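Local coordinates for piwi domain-containing protein (Vanderwaltozyma polyspora, PDB 5THE), which is a budding-yeast Argonaute that probably binds RNA, this piece being its C-terminal lobe with the Piwi domain, at residues K360-S365 and P381-I386; S352-I357 and W455-E460. All coordinates share one frame; numbering follows the deposited sequence.

Contact 1 of 2, residues K360-S365 and P381-I386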
loop_
_atom_site.group_PDB
_atom_site.type_symbol
_atom_site.label_atom_id
_atom_site.label_comp_id
_atom_site.label_asym_id
_atom_site.label_seq_id
_atom_site.Cartn_x
_atom_site.Cartn_y
_atom_site.Cartn_z
ATOM N N LYS A 360 -18.823 -1.279 -13.851
ATOM C CA LYS A 360 -19.545 -0.424 -14.794
ATOM C C LYS A 360 -19.165 1.042 -14.624
ATOM O O LYS A 360 -19.007 1.770 -15.610
ATOM C CB LYS A 360 -21.057 -0.589 -14.615
ATOM C CG LYS A 360 -21.893 0.343 -15.511
ATOM C CD LYS A 360 -23.395 0.214 -15.225
ATOM C CE LYS A 360 -24.157 1.399 -15.812
ATOM N NZ LYS A 360 -25.611 1.152 -15.958
ATOM N N SER A 361 -19.019 1.498 -13.381
ATOM C CA SER A 361 -18.613 2.880 -13.169
ATOM C C SER A 361 -17.231 3.145 -13.753
ATOM O O SER A 361 -16.989 4.206 -14.339
ATOM C CB SER A 361 -18.639 3.212 -11.682
ATOM O OG SER A 361 -18.084 4.495 -11.465
ATOM N N ILE A 362 -16.312 2.188 -13.612
ATOM C CA ILE A 362 -14.979 2.356 -14.182
ATOM C C ILE A 362 -15.059 2.462 -15.700
ATOM O O ILE A 362 -14.467 3.362 -16.306
ATOM C CB ILE A 362 -14.056 1.203 -13.742
ATOM C CG1 ILE A 362 -13.754 1.323 -12.246
ATOM C CG2 ILE A 362 -12.767 1.205 -14.552
ATOM C CD1 ILE A 362 -12.999 0.137 -11.673
ATOM N N LYS A 363 -15.790 1.542 -16.340
ATOM C CA LYS A 363 -15.799 1.533 -17.802
ATOM C C LYS A 363 -16.495 2.773 -18.351
ATOM O O LYS A 363 -16.043 3.366 -19.338
ATOM C CB LYS A 363 -16.464 0.264 -18.319
ATOM C CG LYS A 363 -15.663 -1.013 -18.070
ATOM C CD LYS A 363 -16.320 -2.190 -18.751
ATOM C CE LYS A 363 -16.187 -2.104 -20.263
ATOM N NZ LYS A 363 -14.790 -2.317 -20.732
ATOM N N GLU A 364 -17.571 3.206 -17.696
ATOM C CA GLU A 364 -18.306 4.363 -18.192
ATOM C C GLU A 364 -17.551 5.654 -17.924
ATOM O O GLU A 364 -17.550 6.563 -18.767
ATOM C CB GLU A 364 -19.707 4.383 -17.577
ATOM C CG GLU A 364 -20.509 3.181 -18.084
ATOM C CD GLU A 364 -21.964 3.181 -17.695
ATOM O OE1 GLU A 364 -22.330 3.864 -16.710
ATOM O OE2 GLU A 364 -22.734 2.471 -18.387
ATOM N N SER A 365 -16.870 5.744 -16.779
ATOM C CA SER A 365 -16.080 6.944 -16.497
ATOM C C SER A 365 -14.904 7.074 -17.459
ATOM O O SER A 365 -14.642 8.164 -17.976
ATOM C CB SER A 365 -15.592 6.942 -15.051
ATOM O OG SER A 365 -16.697 6.957 -14.158
ATOM N N PRO A 381 -10.916 0.498 -22.532
ATOM C CA PRO A 381 -9.910 -0.534 -22.209
ATOM C C PRO A 381 -10.535 -1.702 -21.464
ATOM O O PRO A 381 -11.404 -1.507 -20.602
ATOM C CB PRO A 381 -8.902 0.219 -21.323
ATOM C CG PRO A 381 -9.723 1.318 -20.670
ATOM C CD PRO A 381 -10.789 1.700 -21.680
ATOM N N PRO A 382 -10.106 -2.932 -21.746
ATOM C CA PRO A 382 -10.655 -4.090 -21.015
ATOM C C PRO A 382 -10.234 -4.105 -19.548
ATOM O O PRO A 382 -9.090 -3.800 -19.197
ATOM C CB PRO A 382 -10.076 -5.293 -21.772
ATOM C CG PRO A 382 -8.817 -4.760 -22.457
ATOM C CD PRO A 382 -9.122 -3.323 -22.772
ATOM N N VAL A 383 -11.163 -4.503 -18.693
ATOM C CA VAL A 383 -10.979 -4.466 -17.250
ATOM C C VAL A 383 -10.973 -5.889 -16.696
ATOM O O VAL A 383 -11.761 -6.741 -17.120
ATOM C CB VAL A 383 -12.087 -3.621 -16.594
ATOM C CG1 VAL A 383 -11.955 -3.635 -15.078
ATOM C CG2 VAL A 383 -12.051 -2.183 -17.142
ATOM N N THR A 384 -10.080 -6.147 -15.748
ATOM C CA THR A 384 -10.165 -7.337 -14.910
ATOM C C THR A 384 -10.389 -6.855 -13.486
ATOM O O THR A 384 -9.687 -5.950 -13.023
ATOM C CB THR A 384 -8.896 -8.197 -14.990
ATOM O OG1 THR A 384 -8.714 -8.689 -16.325
ATOM C CG2 THR A 384 -9.009 -9.396 -14.020
ATOM N N CYS A 385 -11.357 -7.442 -12.793
ATOM C CA CYS A 385 -11.598 -7.119 -11.392
ATOM C C CYS A 385 -11.280 -8.318 -10.495
ATOM O O CYS A 385 -11.750 -9.437 -10.739
ATOM C CB CYS A 385 -13.045 -6.661 -11.178
ATOM S SG CYS A 385 -13.467 -6.461 -9.437
ATOM N N ILE A 386 -10.497 -8.077 -9.446
ATOM C CA ILE A 386 -10.188 -9.108 -8.464
ATOM C C ILE A 386 -10.526 -8.590 -7.077
ATOM O O ILE A 386 -10.045 -7.529 -6.665
ATOM C CB ILE A 386 -8.715 -9.549 -8.518
ATOM C CG1 ILE A 386 -8.400 -10.131 -9.896
ATOM C CG2 ILE A 386 -8.440 -10.577 -7.401
ATOM C CD1 ILE A 386 -6.966 -10.615 -10.036
HETATM O O HOH W 1 -13.430 0.152 -20.172
#

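Contact 2 of 2, residues S352-I357 and W455-E460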
loop_
_atom_site.group_PDB
_atom_site.type_symbol
_atom_site.label_atom_id
_atom_site.label_comp_id
_atom_site.label_asym_id
_atom_site.label_seq_id
_atom_site.Cartn_x
_atom_site.Cartn_y
_atom_site.Cartn_z
ATOM N N SER A 352 -21.847 -9.104 -6.674
ATOM C CA SER A 352 -22.651 -8.767 -7.841
ATOM C C SER A 352 -22.740 -7.255 -8.021
ATOM O O SER A 352 -22.691 -6.744 -9.152
ATOM C CB SER A 352 -24.041 -9.388 -7.699
ATOM O OG SER A 352 -24.706 -9.389 -8.949
ATOM N N GLN A 353 -22.842 -6.527 -6.910
ATOM C CA GLN A 353 -22.901 -5.073 -6.953
ATOM C C GLN A 353 -21.547 -4.462 -7.299
ATOM O O GLN A 353 -21.489 -3.431 -7.974
ATOM C CB GLN A 353 -23.419 -4.541 -5.616
ATOM C CG GLN A 353 -24.900 -4.791 -5.421
ATOM C CD GLN A 353 -25.714 -4.267 -6.599
ATOM O OE1 GLN A 353 -26.074 -5.023 -7.507
ATOM N NE2 GLN A 353 -25.989 -2.967 -6.600
ATOM N N VAL A 354 -20.450 -5.080 -6.853
ATOM C CA VAL A 354 -19.126 -4.618 -7.279
ATOM C C VAL A 354 -19.027 -4.623 -8.800
ATOM O O VAL A 354 -18.530 -3.671 -9.417
ATOM C CB VAL A 354 -18.011 -5.476 -6.647
ATOM C CG1 VAL A 354 -16.673 -5.168 -7.323
ATOM C CG2 VAL A 354 -17.929 -5.239 -5.124
ATOM N N VAL A 355 -19.504 -5.687 -9.438
ATOM C CA VAL A 355 -19.425 -5.714 -10.896
ATOM C C VAL A 355 -20.461 -4.768 -11.500
ATOM O O VAL A 355 -20.130 -3.902 -12.317
ATOM C CB VAL A 355 -19.575 -7.149 -11.421
ATOM C CG1 VAL A 355 -19.412 -7.172 -12.928
ATOM C CG2 VAL A 355 -18.518 -8.052 -10.775
ATOM N N LYS A 356 -21.723 -4.887 -11.070
ATOM C CA LYS A 356 -22.797 -4.145 -11.729
ATOM C C LYS A 356 -22.665 -2.646 -11.507
ATOM O O LYS A 356 -23.125 -1.857 -12.341
ATOM C CB LYS A 356 -24.168 -4.626 -11.237
ATOM C CG LYS A 356 -24.684 -5.867 -11.941
ATOM C CD LYS A 356 -25.962 -6.387 -11.293
ATOM C CE LYS A 356 -26.672 -7.416 -12.181
ATOM N NZ LYS A 356 -25.867 -8.648 -12.427
ATOM N N ILE A 357 -22.045 -2.230 -10.405
ATOM C CA ILE A 357 -21.923 -0.820 -10.064
ATOM C C ILE A 357 -20.509 -0.318 -10.289
ATOM O O ILE A 357 -20.296 0.648 -11.026
ATOM C CB ILE A 357 -22.383 -0.545 -8.616
ATOM C CG1 ILE A 357 -23.816 -1.037 -8.396
ATOM C CG2 ILE A 357 -22.233 0.959 -8.307
ATOM C CD1 ILE A 357 -24.802 -0.409 -9.347
ATOM N N TRP A 455 -11.027 -13.442 -5.445
ATOM C CA TRP A 455 -12.035 -13.772 -6.439
ATOM C C TRP A 455 -11.805 -12.922 -7.677
ATOM O O TRP A 455 -11.725 -11.699 -7.579
ATOM C CB TRP A 455 -13.445 -13.533 -5.900
ATOM C CG TRP A 455 -13.734 -14.205 -4.580
ATOM C CD1 TRP A 455 -13.191 -13.900 -3.347
ATOM C CD2 TRP A 455 -14.664 -15.256 -4.354
ATOM N NE1 TRP A 455 -13.725 -14.717 -2.375
ATOM C CE2 TRP A 455 -14.637 -15.555 -2.967
ATOM C CE3 TRP A 455 -15.525 -15.976 -5.185
ATOM C CZ2 TRP A 455 -15.430 -16.550 -2.403
ATOM C CZ3 TRP A 455 -16.317 -16.969 -4.618
ATOM C CH2 TRP A 455 -16.263 -17.245 -3.238
ATOM N N CYS A 456 -11.707 -13.558 -8.839
ATOM C CA CYS A 456 -11.857 -12.813 -10.079
ATOM C C CYS A 456 -13.354 -12.628 -10.317
ATOM O O CYS A 456 -14.067 -13.598 -10.597
ATOM C CB CYS A 456 -11.197 -13.530 -11.249
ATOM S SG CYS A 456 -11.398 -12.585 -12.802
ATOM N N LEU A 457 -13.834 -11.392 -10.181
ATOM C CA LEU A 457 -15.249 -11.084 -10.343
ATOM C C LEU A 457 -15.601 -10.677 -11.767
ATOM O O LEU A 457 -16.775 -10.753 -12.155
ATOM C CB LEU A 457 -15.649 -9.952 -9.393
ATOM C CG LEU A 457 -15.421 -10.137 -7.884
ATOM C CD1 LEU A 457 -15.980 -8.946 -7.102
ATOM C CD2 LEU A 457 -16.058 -11.420 -7.409
ATOM N N TYR A 458 -14.618 -10.246 -12.553
ATOM C CA TYR A 458 -14.886 -9.742 -13.892
ATOM C C TYR A 458 -13.583 -9.755 -14.663
ATOM O O TYR A 458 -12.544 -9.393 -14.122
ATOM C CB TYR A 458 -15.450 -8.322 -13.868
ATOM C CG TYR A 458 -16.218 -7.956 -15.118
ATOM C CD1 TYR A 458 -17.424 -8.580 -15.405
ATOM C CD2 TYR A 458 -15.759 -6.968 -16.003
ATOM C CE1 TYR A 458 -18.161 -8.245 -16.541
ATOM C CE2 TYR A 458 -16.496 -6.621 -17.151
ATOM C CZ TYR A 458 -17.699 -7.273 -17.406
ATOM O OH TYR A 458 -18.467 -6.978 -18.514
ATOM N N ASP A 459 -13.631 -10.164 -15.922
ATOM C CA ASP A 459 -12.384 -10.282 -16.658
ATOM C C ASP A 459 -12.688 -10.143 -18.147
ATOM O O ASP A 459 -13.256 -11.053 -18.752
ATOM C CB ASP A 459 -11.686 -11.607 -16.341
ATOM C CG ASP A 459 -10.493 -11.838 -17.183
ATOM O OD1 ASP A 459 -10.308 -12.970 -17.660
ATOM O OD2 ASP A 459 -9.740 -10.875 -17.376
ATOM N N GLU A 460 -12.269 -9.024 -18.733
ATOM C CA GLU A 460 -12.287 -8.871 -20.180
ATOM C C GLU A 460 -10.915 -9.114 -20.785
ATOM O O GLU A 460 -10.673 -8.740 -21.935
ATOM C CB GLU A 460 -12.807 -7.487 -20.574
ATOM C CG GLU A 460 -13.842 -6.951 -19.619
ATOM C CD GLU A 460 -14.320 -5.567 -20.008
ATOM O OE1 GLU A 460 -15.246 -5.466 -20.837
ATOM O OE2 GLU A 460 -13.739 -4.580 -19.527
#

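Contact 1 of 2, residues K360-S365 and P381-I386
Lys363 and Val383 lie alongside one another, their side chains running in opposing senses, with the stem of the lysine chain against a valine methyl. The touching atoms are Lys363 CG and Val383 CG2, 3.9 Å apart. Val383 has CG1 anti to its backbone N (chi1 177°), which leaves CG2 beside that N as the branch that meets the helix. The same methyl is also approached by Ile362, whose CG2 lies 4.3 Å from Val383 CG2, so one valine branch serves two consecutive helix residues. Ile362 in turn rests on Tyr341 of the neighbouring strand 339-344.

The far end of the lysine is polar. Its chain bends at chi3 and again at chi4 (both 70°), bringing the ammonium end round to the loop that leads into the strand. There Lys363 NZ stands 3.5 Å from Pro381 O, and a water fills the corner between them: it accepts from Lys363 NZ at 2.9 Å and can donate to Pro381 O at 2.7 Å. The main partners of the charge lie just outside, since Lys363 NZ makes salt bridges with Asp380 and with Glu460. Glu460 OE2 also accepts a hydrogen bond from Val383 N, tying that carboxylate to the start of the strand.

The contact thus has an apolar part and a charged part: methyl and methylene groups pack at the stem, while the ammonium group at the far end is shared between two carboxylates and a water. This clustering of acids would be expected to favour the charged form of the lysine and probably helps to hold its bent chain.

Contact 2 of 2, residues S352-I357 and W455-E460
The Tyr458 ring receives a methyl of Val355 obliquely, at its CG-CD1-CE1 side: Val355 CG1 is 3.5 Å from Tyr458 CD1 and farther from the ring atoms next to it. The two side chains cross at about a right angle, and Val359, one turn further along the helix, also touches this tyrosine. The other large flat group, the indole of Trp455, meets Phe351, the first residue of helix 351-373, edge-to-face.

Val355 divides its branches between two strand residues. With CG1 anti to the backbone N (chi1 -177°) and turned to the ring, CG2 is left to settle on Leu457, 3.7 Å from Leu457 CB and 3.5 Å from Leu457 O. Leu457 reaches on with its own tip, CD1 lying 3.8 Å from Val354 CG1, so two neighbouring valines are met by two neighbouring strand residues. With an alanine at Val355 both outer methyls go, and the Tyr458 ring and Leu457 CB would probably be left without their partners, opening a gap between helix and strand.

Two successive strand residues can both face the helix because Leu457 and Tyr458 form a classic beta bulge opposite Cys385. Over these short segments the helix runs at 24° to the strand in the same direction, with a closest approach of the axes of 8.4 Å, the helix-on-sheet layering of the RNase H-like fold to which Piwi domains belong.

Both contacts use helix 351-373, contact 2 on its first turns and contact 1 further along, and their centres are about 9 Å apart. In sequence the order is 352-357, 360-365, 381-386, 455-460, so contact 1 joins the helix to the strand that follows it, whereas contact 2 reaches a strand almost a hundred residues later. Strands 383-389 and 452-459 are antiparallel neighbours in the sheet, with a probable hydrogen bond between Thr384 OG1 and Asp459 OD2 (2.6 Å) besides the backbone pairing. Together the contacts pack one helix against two adjacent strands of the Piwi domain, with their nearest atoms about 16 and 17 Å from the bound nucleic acid.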